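PfVFT1 (Plasmodium falciparum, PDB 5JKQ) is of unknown biochemical function but adopts a bi-lobed Venus flytrap architecture, and so probably binds a small solute between its two lobes. Local coordinates at residues A[214-218]-A[250-254]; A[206-212]-A[227-233]; A[188-192]-A[266-272]. The protein carries 3 engineered substitutions. One frame throughout, in Å; residues are numbered along the deposited sequence.

Interaction 1. Residues A[214-218]-A[250-254]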
ATOM      1  N   ASN A 214       2.778  10.787  -4.470  1.00 26.30           N
ATOM      2  CA  ASN A 214       4.104  11.180  -4.941  1.00 17.15           C
ATOM      3  C   ASN A 214       4.586  12.442  -4.230  1.00 22.27           C
ATOM      4  O   ASN A 214       5.704  12.487  -3.717  1.00 16.87           O
ATOM      5  CB  ASN A 214       4.108  11.417  -6.456  1.00 17.83           C
ATOM      6  CG  ASN A 214       4.047  10.127  -7.269  1.00 22.76           C
ATOM      7  OD1 ASN A 214       3.339  10.058  -8.274  1.00 19.96           O
ATOM      8  ND2 ASN A 214       4.796   9.109  -6.851  1.00 18.82           N
ATOM      9  N   CYS A 215       3.740  13.469  -4.209  1.00 13.66           N
ATOM     10  CA  CYS A 215       4.083  14.728  -3.559  1.00 17.72           C
ATOM     11  C   CYS A 215       4.226  14.570  -2.048  1.00 22.62           C
ATOM     12  O   CYS A 215       5.050  15.242  -1.426  1.00 25.03           O
ATOM     13  CB  CYS A 215       3.034  15.797  -3.872  1.00 14.89           C
ATOM     14  SG  CYS A 215       3.347  16.705  -5.404  1.00 26.03           S
ATOM     15  N   ASN A 216       3.430  13.682  -1.462  1.00 19.48           N
ATOM     16  CA  ASN A 216       3.480  13.453  -0.022  1.00 22.13           C
ATOM     17  C   ASN A 216       4.820  12.877   0.424  1.00 20.86           C
ATOM     18  O   ASN A 216       5.338  13.242   1.479  1.00 20.18           O
ATOM     19  CB  ASN A 216       2.345  12.519   0.409  1.00 21.40           C
ATOM     20  CG  ASN A 216       1.104  13.274   0.857  1.00 34.65           C
ATOM     21  OD1 ASN A 216       1.194  14.294   1.540  1.00 40.93           O
ATOM     22  ND2 ASN A 216      -0.064  12.770   0.474  1.00 31.98           N
ATOM     23  N   ALA A 217       5.377  11.982  -0.382  1.00 23.34           N
ATOM     24  CA  ALA A 217       6.658  11.363  -0.060  1.00 20.44           C
ATOM     25  C   ALA A 217       7.763  12.412   0.036  1.00 20.62           C
ATOM     26  O   ALA A 217       8.710  12.254   0.805  1.00 24.23           O
ATOM     27  CB  ALA A 217       7.012  10.309  -1.097  1.00 22.78           C
ATOM     28  N   LEU A 218       7.633  13.483  -0.742  1.00 19.39           N
ATOM     29  CA  LEU A 218       8.614  14.566  -0.728  1.00 24.04           C
ATOM     30  C   LEU A 218       8.222  15.674   0.245  1.00 22.44           C
ATOM     31  O   LEU A 218       9.084  16.404   0.736  1.00 30.03           O
ATOM     32  CB  LEU A 218       8.793  15.149  -2.132  1.00 19.55           C
ATOM     33  CG  LEU A 218       9.871  14.473  -2.984  1.00 26.08           C
ATOM     34  CD1 LEU A 218       9.309  13.264  -3.714  1.00 21.27           C
ATOM     35  CD2 LEU A 218      10.484  15.464  -3.955  1.00 24.78           C
ATOM     36  N   ILE A 250      11.210  19.831 -10.389  1.00 19.61           N
ATOM     37  CA  ILE A 250      11.286  18.377 -10.498  1.00 22.81           C
ATOM     38  C   ILE A 250       9.920  17.773 -10.780  1.00 20.78           C
ATOM     39  O   ILE A 250       8.885  18.418 -10.597  1.00 17.89           O
ATOM     40  CB  ILE A 250      11.858  17.721  -9.213  1.00 22.79           C
ATOM     41  CG1 ILE A 250      10.938  17.969  -8.010  1.00 21.42           C
ATOM     42  CG2 ILE A 250      13.265  18.232  -8.939  1.00 14.82           C
ATOM     43  CD1 ILE A 250      11.260  17.102  -6.813  1.00 17.05           C
ATOM     44  N   GLY A 251       9.940  16.524 -11.228  1.00 19.00           N
ATOM     45  CA  GLY A 251       8.737  15.736 -11.401  1.00 18.32           C
ATOM     46  C   GLY A 251       8.853  14.476 -10.566  1.00 22.50           C
ATOM     47  O   GLY A 251       9.842  13.748 -10.669  1.00 18.71           O
ATOM     48  N   VAL A 252       7.853  14.232  -9.724  1.00 20.86           N
ATOM     49  CA  VAL A 252       7.826  13.045  -8.878  1.00 11.69           C
ATOM     50  C   VAL A 252       6.887  12.011  -9.484  1.00 21.90           C
ATOM     51  O   VAL A 252       5.726  12.306  -9.771  1.00 12.94           O
ATOM     52  CB  VAL A 252       7.368  13.368  -7.444  1.00 14.44           C
ATOM     53  CG1 VAL A 252       7.606  12.171  -6.533  1.00 20.98           C
ATOM     54  CG2 VAL A 252       8.096  14.596  -6.909  1.00 19.44           C
ATOM     55  N   ILE A 253       7.392  10.797  -9.669  1.00 16.45           N
ATOM     56  CA  ILE A 253       6.628   9.756 -10.338  1.00 19.73           C
ATOM     57  C   ILE A 253       7.160   8.372  -9.965  1.00 18.54           C
ATOM     58  O   ILE A 253       8.349   8.206  -9.699  1.00 21.92           O
ATOM     59  CB  ILE A 253       6.659   9.963 -11.872  1.00 16.21           C
ATOM     60  CG1 ILE A 253       5.600   9.097 -12.555  1.00 27.59           C
ATOM     61  CG2 ILE A 253       8.063   9.702 -12.437  1.00 21.98           C
ATOM     62  CD1 ILE A 253       5.180   9.628 -13.909  1.00 31.77           C
ATOM     63  N   SER A 254       6.270   7.385  -9.937  1.00 17.10           N
ATOM     64  CA  SER A 254       6.622   6.042  -9.486  1.00 16.48           C
ATOM     65  C   SER A 254       7.228   5.177 -10.590  1.00 22.85           C
ATOM     66  O   SER A 254       7.843   4.149 -10.306  1.00 19.19           O
ATOM     67  CB  SER A 254       5.387   5.343  -8.914  1.00 23.16           C
ATOM     68  OG  SER A 254       4.784   6.128  -7.901  1.00 18.69           O
TER

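Interaction 2. Residues A[206-212]-A[227-233]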
ATOM      1  N   LYS A 206       8.420  24.999  -7.308  1.00 27.19           N
ATOM      2  CA  LYS A 206       7.183  24.224  -7.329  1.00 21.31           C
ATOM      3  C   LYS A 206       7.470  22.811  -7.825  1.00 27.98           C
ATOM      4  O   LYS A 206       8.302  22.615  -8.711  1.00 21.96           O
ATOM      5  CB  LYS A 206       6.138  24.905  -8.217  1.00 33.45           C
ATOM      6  CG  LYS A 206       6.141  26.428  -8.111  1.00 46.66           C
ATOM      7  CD  LYS A 206       4.919  27.057  -8.769  1.00 50.19           C
ATOM      8  CE  LYS A 206       4.934  28.576  -8.621  1.00 51.59           C
ATOM      9  NZ  LYS A 206       3.706  29.223  -9.167  1.00 50.09           N
ATOM     10  N   ILE A 207       6.778  21.831  -7.247  1.00 27.34           N
ATOM     11  CA  ILE A 207       7.018  20.424  -7.555  1.00 21.43           C
ATOM     12  C   ILE A 207       5.806  19.802  -8.236  1.00 22.60           C
ATOM     13  O   ILE A 207       4.676  19.932  -7.761  1.00 25.90           O
ATOM     14  CB  ILE A 207       7.376  19.634  -6.272  1.00 29.58           C
ATOM     15  CG1 ILE A 207       8.747  20.093  -5.764  1.00 20.22           C
ATOM     16  CG2 ILE A 207       7.374  18.121  -6.531  1.00 27.59           C
ATOM     17  CD1 ILE A 207       9.235  19.376  -4.516  1.00 38.56           C
ATOM     18  N   ALA A 208       6.054  19.128  -9.357  1.00 22.65           N
ATOM     19  CA  ALA A 208       5.005  18.432 -10.093  1.00 25.31           C
ATOM     20  C   ALA A 208       4.957  16.962  -9.695  1.00 17.37           C
ATOM     21  O   ALA A 208       5.994  16.317  -9.538  1.00 23.70           O
ATOM     22  CB  ALA A 208       5.228  18.566 -11.587  1.00 24.81           C
ATOM     23  N   CYS A 209       3.744  16.438  -9.537  1.00 22.56           N
ATOM     24  CA  CYS A 209       3.544  15.045  -9.149  1.00 16.04           C
ATOM     25  C   CYS A 209       2.374  14.433  -9.915  1.00 20.24           C
ATOM     26  O   CYS A 209       1.402  15.115 -10.225  1.00 16.85           O
ATOM     27  CB  CYS A 209       3.296  14.942  -7.644  1.00 15.35           C
ATOM     28  SG  CYS A 209       4.601  15.657  -6.613  1.00 20.11           S
ATOM     29  N   LEU A 210       2.469  13.144 -10.220  1.00 20.69           N
ATOM     30  CA  LEU A 210       1.416  12.469 -10.967  1.00 18.66           C
ATOM     31  C   LEU A 210       0.279  12.062 -10.035  1.00 19.90           C
ATOM     32  O   LEU A 210      -0.877  11.990 -10.448  1.00 16.86           O
ATOM     33  CB  LEU A 210       1.973  11.247 -11.699  1.00 22.67           C
ATOM     34  CG  LEU A 210       0.976  10.435 -12.529  1.00 23.53           C
ATOM     35  CD1 LEU A 210       0.253  11.309 -13.545  1.00 20.51           C
ATOM     36  CD2 LEU A 210       1.686   9.291 -13.232  1.00 23.26           C
ATOM     37  N   THR A 211       0.623  11.800  -8.776  1.00 18.23           N
ATOM     38  CA  THR A 211      -0.360  11.446  -7.759  1.00 20.44           C
ATOM     39  C   THR A 211      -0.114  12.245  -6.486  1.00 20.02           C
ATOM     40  O   THR A 211       0.957  12.827  -6.307  1.00 19.73           O
ATOM     41  CB  THR A 211      -0.316   9.943  -7.414  1.00 23.86           C
ATOM     42  OG1 THR A 211       0.882   9.652  -6.682  1.00 20.43           O
ATOM     43  CG2 THR A 211      -0.365   9.090  -8.677  1.00 20.15           C
ATOM     44  N   GLU A 212      -1.107  12.266  -5.605  1.00 23.00           N
ATOM     45  CA  GLU A 212      -0.968  12.929  -4.314  1.00 23.72           C
ATOM     46  C   GLU A 212       0.104  12.242  -3.474  1.00 22.19           C
ATOM     47  O   GLU A 212       0.857  12.897  -2.752  1.00 22.50           O
ATOM     48  CB  GLU A 212      -2.305  12.934  -3.569  1.00 23.89           C
ATOM     49  CG  GLU A 212      -2.279  13.696  -2.252  1.00 32.21           C
ATOM     50  CD  GLU A 212      -3.643  13.757  -1.585  1.00 30.54           C
ATOM     51  OE1 GLU A 212      -4.510  12.921  -1.918  1.00 34.99           O
ATOM     52  OE2 GLU A 212      -3.848  14.643  -0.730  1.00 35.28           O
ATOM     53  N   THR A 227       5.890  24.510  -3.213  1.00 30.23           N
ATOM     54  CA  THR A 227       4.476  24.242  -3.455  1.00 32.54           C
ATOM     55  C   THR A 227       4.326  22.916  -4.194  1.00 24.67           C
ATOM     56  O   THR A 227       5.163  22.561  -5.026  1.00 26.37           O
ATOM     57  CB  THR A 227       3.813  25.370  -4.265  1.00 26.78           C
ATOM     58  OG1 THR A 227       4.554  25.599  -5.469  1.00 35.27           O
ATOM     59  CG2 THR A 227       3.771  26.653  -3.452  1.00 25.40           C
ATOM     60  N   TYR A 228       3.255  22.191  -3.884  1.00 25.35           N
ATOM     61  CA  TYR A 228       3.035  20.854  -4.428  1.00 27.22           C
ATOM     62  C   TYR A 228       1.822  20.824  -5.347  1.00 29.35           C
ATOM     63  O   TYR A 228       0.708  21.144  -4.932  1.00 32.54           O
ATOM     64  CB  TYR A 228       2.859  19.845  -3.291  1.00 15.58           C
ATOM     65  CG  TYR A 228       4.009  19.854  -2.312  1.00 28.07           C
ATOM     66  CD1 TYR A 228       5.121  19.045  -2.510  1.00 24.50           C
ATOM     67  CD2 TYR A 228       3.991  20.679  -1.195  1.00 25.72           C
ATOM     68  CE1 TYR A 228       6.178  19.055  -1.621  1.00 23.28           C
ATOM     69  CE2 TYR A 228       5.044  20.695  -0.300  1.00 21.92           C
ATOM     70  CZ  TYR A 228       6.135  19.880  -0.519  1.00 22.19           C
ATOM     71  OH  TYR A 228       7.190  19.889   0.364  1.00 21.37           O
ATOM     72  N   ASP A 229       2.053  20.436  -6.597  1.00 24.40           N
ATOM     73  CA  ASP A 229       0.992  20.332  -7.591  1.00 26.33           C
ATOM     74  C   ASP A 229       0.908  18.910  -8.135  1.00 25.84           C
ATOM     75  O   ASP A 229       1.844  18.427  -8.775  1.00 22.56           O
ATOM     76  CB  ASP A 229       1.234  21.322  -8.733  1.00 25.43           C
ATOM     77  CG  ASP A 229       0.090  21.360  -9.726  1.00 27.18           C
ATOM     78  OD1 ASP A 229      -1.034  20.951  -9.364  1.00 35.99           O
ATOM     79  OD2 ASP A 229       0.312  21.809 -10.870  1.00 38.42           O
ATOM     80  N   TYR A 230      -0.215  18.247  -7.870  1.00 25.14           N
ATOM     81  CA  TYR A 230      -0.455  16.897  -8.371  1.00 26.17           C
ATOM     82  C   TYR A 230      -1.767  16.795  -9.148  1.00 32.95           C
ATOM     83  O   TYR A 230      -1.990  15.834  -9.886  1.00 31.24           O
ATOM     84  CB  TYR A 230      -0.459  15.895  -7.217  1.00 23.03           C
ATOM     85  CG  TYR A 230      -1.534  16.146  -6.189  1.00 28.15           C
ATOM     86  CD1 TYR A 230      -2.799  15.587  -6.328  1.00 32.34           C
ATOM     87  CD2 TYR A 230      -1.285  16.937  -5.078  1.00 25.92           C
ATOM     88  CE1 TYR A 230      -3.786  15.813  -5.389  1.00 31.19           C
ATOM     89  CE2 TYR A 230      -2.266  17.170  -4.134  1.00 32.31           C
ATOM     90  CZ  TYR A 230      -3.513  16.606  -4.293  1.00 33.32           C
ATOM     91  OH  TYR A 230      -4.492  16.835  -3.354  1.00 43.74           O
ATOM     92  N   LYS A 231      -2.631  17.789  -8.982  1.00 30.15           N
ATOM     93  CA  LYS A 231      -3.934  17.787  -9.632  1.00 29.13           C
ATOM     94  C   LYS A 231      -3.829  18.089 -11.126  1.00 23.90           C
ATOM     95  O   LYS A 231      -4.673  17.660 -11.913  1.00 30.75           O
ATOM     96  CB  LYS A 231      -4.855  18.802  -8.952  1.00 20.43           C
ATOM     97  CG  LYS A 231      -5.312  18.375  -7.566  1.00 32.40           C
ATOM     98  CD  LYS A 231      -5.963  19.518  -6.802  1.00 35.21           C
ATOM     99  CE  LYS A 231      -6.392  19.075  -5.411  1.00 39.22           C
ATOM    100  NZ  LYS A 231      -7.112  20.147  -4.667  1.00 42.36           N
ATOM    101  N   SER A 232      -2.784  18.810 -11.517  1.00 26.61           N
ATOM    102  CA  SER A 232      -2.656  19.286 -12.892  1.00 30.10           C
ATOM    103  C   SER A 232      -2.116  18.238 -13.864  1.00 26.06           C
ATOM    104  O   SER A 232      -2.035  18.500 -15.065  1.00 33.32           O
ATOM    105  CB  SER A 232      -1.748  20.517 -12.931  1.00 33.10           C
ATOM    106  OG  SER A 232      -2.299  21.584 -12.177  1.00 35.60           O
ATOM    107  N   PHE A 233      -1.760  17.059 -13.357  1.00 29.46           N
ATOM    108  CA  PHE A 233      -1.091  16.040 -14.171  1.00 25.43           C
ATOM    109  C   PHE A 233      -1.808  14.696 -14.120  1.00 23.60           C
ATOM    110  O   PHE A 233      -2.052  14.150 -13.043  1.00 35.93           O
ATOM    111  CB  PHE A 233       0.357  15.880 -13.711  1.00 17.44           C
ATOM    112  CG  PHE A 233       1.077  17.186 -13.546  1.00 22.80           C
ATOM    113  CD1 PHE A 233       1.622  17.833 -14.641  1.00 29.73           C
ATOM    114  CD2 PHE A 233       1.194  17.776 -12.298  1.00 24.13           C
ATOM    115  CE1 PHE A 233       2.278  19.042 -14.493  1.00 25.57           C
ATOM    116  CE2 PHE A 233       1.850  18.983 -12.144  1.00 24.74           C
ATOM    117  CZ  PHE A 233       2.392  19.616 -13.244  1.00 28.02           C
TER

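Interaction 3. Residues A[188-192]-A[266-272]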
ATOM      1  N   ASN A 188      22.655  19.908 -12.400  1.00 26.52           N
ATOM      2  CA  ASN A 188      23.742  19.136 -11.805  1.00 26.01           C
ATOM      3  C   ASN A 188      23.299  18.442 -10.516  1.00 27.95           C
ATOM      4  O   ASN A 188      24.092  18.254  -9.594  1.00 24.15           O
ATOM      5  CB  ASN A 188      24.949  20.043 -11.534  1.00 31.86           C
ATOM      6  CG  ASN A 188      26.248  19.267 -11.375  1.00 34.79           C
ATOM      7  OD1 ASN A 188      26.413  18.180 -11.933  1.00 34.81           O
ATOM      8  ND2 ASN A 188      27.178  19.827 -10.612  1.00 32.42           N
ATOM      9  N   ILE A 189      22.022  18.069 -10.468  1.00 31.10           N
ATOM     10  CA  ILE A 189      21.443  17.377  -9.318  1.00 24.78           C
ATOM     11  C   ILE A 189      21.017  15.968  -9.719  1.00 26.82           C
ATOM     12  O   ILE A 189      20.124  15.802 -10.550  1.00 29.83           O
ATOM     13  CB  ILE A 189      20.225  18.142  -8.761  1.00 27.11           C
ATOM     14  CG1 ILE A 189      20.641  19.543  -8.312  1.00 28.40           C
ATOM     15  CG2 ILE A 189      19.593  17.389  -7.592  1.00 29.76           C
ATOM     16  CD1 ILE A 189      19.476  20.467  -8.022  1.00 25.94           C
ATOM     17  N   ASN A 190      21.655  14.960  -9.130  1.00 22.31           N
ATOM     18  CA  ASN A 190      21.327  13.567  -9.432  1.00 30.72           C
ATOM     19  C   ASN A 190      21.096  12.715  -8.183  1.00 26.80           C
ATOM     20  O   ASN A 190      21.087  11.487  -8.256  1.00 33.04           O
ATOM     21  CB  ASN A 190      22.432  12.948 -10.292  1.00 37.31           C
ATOM     22  CG  ASN A 190      23.823  13.252  -9.768  1.00 50.88           C
ATOM     23  OD1 ASN A 190      24.295  12.623  -8.817  1.00 52.17           O
ATOM     24  ND2 ASN A 190      24.495  14.214 -10.397  1.00 46.44           N
ATOM     25  N   ASN A 191      20.887  13.365  -7.044  1.00 24.88           N
ATOM     26  CA  ASN A 191      20.527  12.648  -5.825  1.00 29.79           C
ATOM     27  C   ASN A 191      19.694  13.507  -4.886  1.00 26.42           C
ATOM     28  O   ASN A 191      19.569  14.718  -5.074  1.00 25.26           O
ATOM     29  CB  ASN A 191      21.780  12.141  -5.098  1.00 33.16           C
ATOM     30  CG  ASN A 191      22.815  13.226  -4.878  1.00 31.37           C
ATOM     31  OD1 ASN A 191      22.628  14.121  -4.055  1.00 25.48           O
ATOM     32  ND2 ASN A 191      23.922  13.141  -5.606  1.00 28.99           N
ATOM     33  N   LEU A 192      19.116  12.860  -3.879  1.00 30.45           N
ATOM     34  CA  LEU A 192      18.254  13.526  -2.915  1.00 30.16           C
ATOM     35  C   LEU A 192      19.027  14.558  -2.095  1.00 31.20           C
ATOM     36  O   LEU A 192      18.471  15.573  -1.681  1.00 23.08           O
ATOM     37  CB  LEU A 192      17.610  12.487  -1.994  1.00 26.72           C
ATOM     38  CG  LEU A 192      16.578  12.987  -0.982  1.00 26.89           C
ATOM     39  CD1 LEU A 192      15.407  13.669  -1.669  1.00 25.48           C
ATOM     40  CD2 LEU A 192      16.095  11.831  -0.118  1.00 24.66           C
ATOM     41  N   ASN A 266      17.383  13.829 -16.152  1.00 24.37           N
ATOM     42  CA  ASN A 266      17.927  12.939 -15.143  1.00 24.50           C
ATOM     43  C   ASN A 266      16.794  12.292 -14.368  1.00 19.26           C
ATOM     44  O   ASN A 266      15.799  12.948 -14.075  1.00 18.88           O
ATOM     45  CB  ASN A 266      18.838  13.718 -14.198  1.00 24.21           C
ATOM     46  CG  ASN A 266      20.179  13.055 -13.999  1.00 33.86           C
ATOM     47  OD1 ASN A 266      21.221  13.687 -14.156  1.00 41.05           O
ATOM     48  ND2 ASN A 266      20.164  11.774 -13.652  1.00 39.44           N
ATOM     49  N   VAL A 267      16.937  11.011 -14.049  1.00 21.87           N
ATOM     50  CA  VAL A 267      15.970  10.325 -13.198  1.00 16.65           C
ATOM     51  C   VAL A 267      16.693   9.438 -12.189  1.00 17.40           C
ATOM     52  O   VAL A 267      17.474   8.564 -12.566  1.00 17.74           O
ATOM     53  CB  VAL A 267      14.986   9.463 -14.016  1.00 15.04           C
ATOM     54  CG1 VAL A 267      13.837   8.997 -13.132  1.00 23.74           C
ATOM     55  CG2 VAL A 267      14.438  10.238 -15.207  1.00 23.67           C
ATOM     56  N   PHE A 268      16.429   9.673 -10.907  1.00 18.74           N
ATOM     57  CA  PHE A 268      17.030   8.882  -9.841  1.00 17.52           C
ATOM     58  C   PHE A 268      15.974   8.475  -8.818  1.00 22.43           C
ATOM     59  O   PHE A 268      14.967   9.162  -8.639  1.00 21.66           O
ATOM     60  CB  PHE A 268      18.163   9.660  -9.161  1.00 17.43           C
ATOM     61  CG  PHE A 268      17.733  10.971  -8.564  1.00 24.27           C
ATOM     62  CD1 PHE A 268      17.222  11.027  -7.278  1.00 22.44           C
ATOM     63  CD2 PHE A 268      17.852  12.149  -9.285  1.00 24.88           C
ATOM     64  CE1 PHE A 268      16.829  12.232  -6.723  1.00 21.07           C
ATOM     65  CE2 PHE A 268      17.461  13.357  -8.736  1.00 24.03           C
ATOM     66  CZ  PHE A 268      16.949  13.397  -7.453  1.00 26.00           C
ATOM     67  N   ASP A 269      16.213   7.345  -8.159  1.00 21.00           N
ATOM     68  CA  ASP A 269      15.299   6.826  -7.150  1.00 23.35           C
ATOM     69  C   ASP A 269      15.605   7.462  -5.798  1.00 16.57           C
ATOM     70  O   ASP A 269      16.671   7.235  -5.224  1.00 25.97           O
ATOM     71  CB  ASP A 269      15.412   5.298  -7.066  1.00 23.43           C
ATOM     72  CG  ASP A 269      14.207   4.652  -6.402  1.00 24.68           C
ATOM     73  OD1 ASP A 269      13.520   5.325  -5.604  1.00 16.89           O
ATOM     74  OD2 ASP A 269      13.949   3.463  -6.682  1.00 22.25           O
ATOM     75  N   SER A 270      14.673   8.268  -5.298  1.00 16.99           N
ATOM     76  CA  SER A 270      14.833   8.926  -4.004  1.00 21.83           C
ATOM     77  C   SER A 270      14.813   7.922  -2.858  1.00 22.91           C
ATOM     78  O   SER A 270      15.295   8.213  -1.763  1.00 26.29           O
ATOM     79  CB  SER A 270      13.730   9.962  -3.787  1.00 22.19           C
ATOM     80  OG  SER A 270      12.465   9.332  -3.655  1.00 19.46           O
ATOM     81  N   PHE A 271      14.237   6.752  -3.125  1.00 22.34           N
ATOM     82  CA  PHE A 271      14.022   5.711  -2.121  1.00 19.70           C
ATOM     83  C   PHE A 271      13.096   6.192  -1.004  1.00 19.26           C
ATOM     84  O   PHE A 271      13.037   5.590   0.067  1.00 24.99           O
ATOM     85  CB  PHE A 271      15.358   5.229  -1.542  1.00 24.66           C
ATOM     86  CG  PHE A 271      16.250   4.563  -2.553  1.00 20.48           C
ATOM     87  CD1 PHE A 271      15.771   3.529  -3.336  1.00 16.38           C
ATOM     88  CD2 PHE A 271      17.563   4.973  -2.720  1.00 23.34           C
ATOM     89  CE1 PHE A 271      16.581   2.910  -4.265  1.00 20.00           C
ATOM     90  CE2 PHE A 271      18.381   4.356  -3.651  1.00 31.73           C
ATOM     91  CZ  PHE A 271      17.886   3.323  -4.424  1.00 24.34           C
ATOM     92  N   LEU A 272      12.375   7.281  -1.264  1.00 21.75           N
ATOM     93  CA  LEU A 272      11.278   7.704  -0.404  1.00 23.56           C
ATOM     94  C   LEU A 272      10.063   6.862  -0.767  1.00 25.23           C
ATOM     95  O   LEU A 272       9.474   7.041  -1.833  1.00 23.82           O
ATOM     96  CB  LEU A 272      10.986   9.197  -0.575  1.00 21.21           C
ATOM     97  CG  LEU A 272      12.114  10.147  -0.156  1.00 28.95           C
ATOM     98  CD1 LEU A 272      11.871  11.544  -0.709  1.00 24.06           C
ATOM     99  CD2 LEU A 272      12.258  10.187   1.364  1.00 27.21           C
TER

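Interaction 1. Residues A[214-218]-A[250-254]
Val252 pushes its CG1 methyl under the first turns of helix 212-222, 3.4 Å from Asn214 O and 3.6 Å from Asn214 CB, and the same methyl meets Leu218 CD1 at 3.5 Å. Asn214 and Leu218 lie one helical turn apart, so the valine sits against both. Further back along the strand Ile250 points the same way as Val252, and its CD1 lies 3.4 Å from Leu218 CD2. This is a helix packed across a sheet in the alpha/beta lobe of a Venus flytrap protein: helix 212-222 leaves strand 206-209, which lies beside strand 250-253, and the axes of the short segments, helix 214-218 and strand 250-253, pass 8.1 Å apart at 113°. Where strand gives way to loop, the contact turns polar. Asn214 ND2 donates to Ser254 OG at 3.2 Å with an N-H...O angle of 164°, and the same amide nitrogen also bonds Asn179 on strand 175-184, the other neighbour of strand 250-253.

Interaction 2. Residues A[206-212]-A[227-233]
Tyr230, Phe233 and Ile207 lose the most surface here, and each marks a different part of the contact. Ile207 sits in the strand pairing: its N donates to Thr227 O at 2.8 Å and its O accepts from Asp229 N at 2.9 Å, after which Cys209 N reaches Asp229 O at 2.9 Å. That is a parallel ladder, built by the right-handed beta-alpha-beta crossover of strand 206-209, helix 212-222 and strand 227-229. The isoleucine side chain shares a face with Tyr228, Ile207 CD1 lying 4.2 Å from Tyr228 CE1, on the side where helix 212-222 packs. Beyond the ladder Tyr230 lays one ring face against Glu212, whose CB is 3.8 Å from the ring centroid, a CH-pi contact. Phe233 folds back under the opposite face of the sheet, the one Ala208 points to, its CZ 3.4 Å from Ala208 CB and its CD2 3.4 Å from Cys209 O; His248 meets its ring edge-to-face. Backbone hydrogen bonds thus fix the register of the strands, and beyond the strand pairing Tyr230 rests on Glu212 at the helix start by CH-pi contact, while Phe233 packs back on Ala208 and Cys209 of the strand.

Interaction 3. Residues A[188-192]-A[266-272]
Ile189 opens the contact by its backbone: Ile189 O comes within 4.0 Å of Phe268 CE2, while the side chain leads off to pack on Asp194, Leu195 and Tyr198 of helix 192-201. At Asn190 the chain crosses the Phe268 ring, with Asn190 O over one face, 3.4 Å from Phe268 CG; Asn190 CB stands 4.1 Å from Asn266 OD1. Asn191 follows across the same face with its backbone N, and its carbonyl carbon C lies 3.6 Å from Phe268 CE1. The aromatic ring is thus roofed by peptide groups rather than by side chains. Asn191 is also the N-cap of helix 192-201, its OD1 accepting from the N of Asp194, so the chain starts its helix directly above the long strand 265-281, which pairs antiparallel with strand 175-184 in the sheet of this lobe. Leu192, in the first turn, reaches further along to Ser270 and Leu272: Leu192 CD2 is 4.1 Å from Ser270 O, and Leu192 CD1 is 4.2 Å from Leu272 CD1. There an Asx turn, Phe271 N to Asp269 OD1 at 2.9 Å, overlaps an ST turn, Leu272 N to Ser270 OG at 3.2 Å, and Ser270 OG also bonds Asn179 O.

How the interactions relate
All three contacts build on the same mixed sheet, but at different depths. Interaction 1 is the buried one, mostly apolar with a single amide-hydroxyl bond, whereas interactions 2 and 3 are partly exposed. Interaction 2 pairs the two strands of the beta-alpha-beta unit, and interaction 1 packs its helix on the neighbouring strand 250-253; the two are stitched together by the Cys209-Cys215 disulfide and by a probable hydrogen bond from Val252 N to Ala208 O. Only interaction 2 is a true strand pairing; interaction 3 relies on van der Waals contact, chiefly of main chain over the Phe268 ring and of Leu192 on Leu272. Interaction 3 encloses the other two along the chain, and its Leu272 touches Ala217 and Leu218.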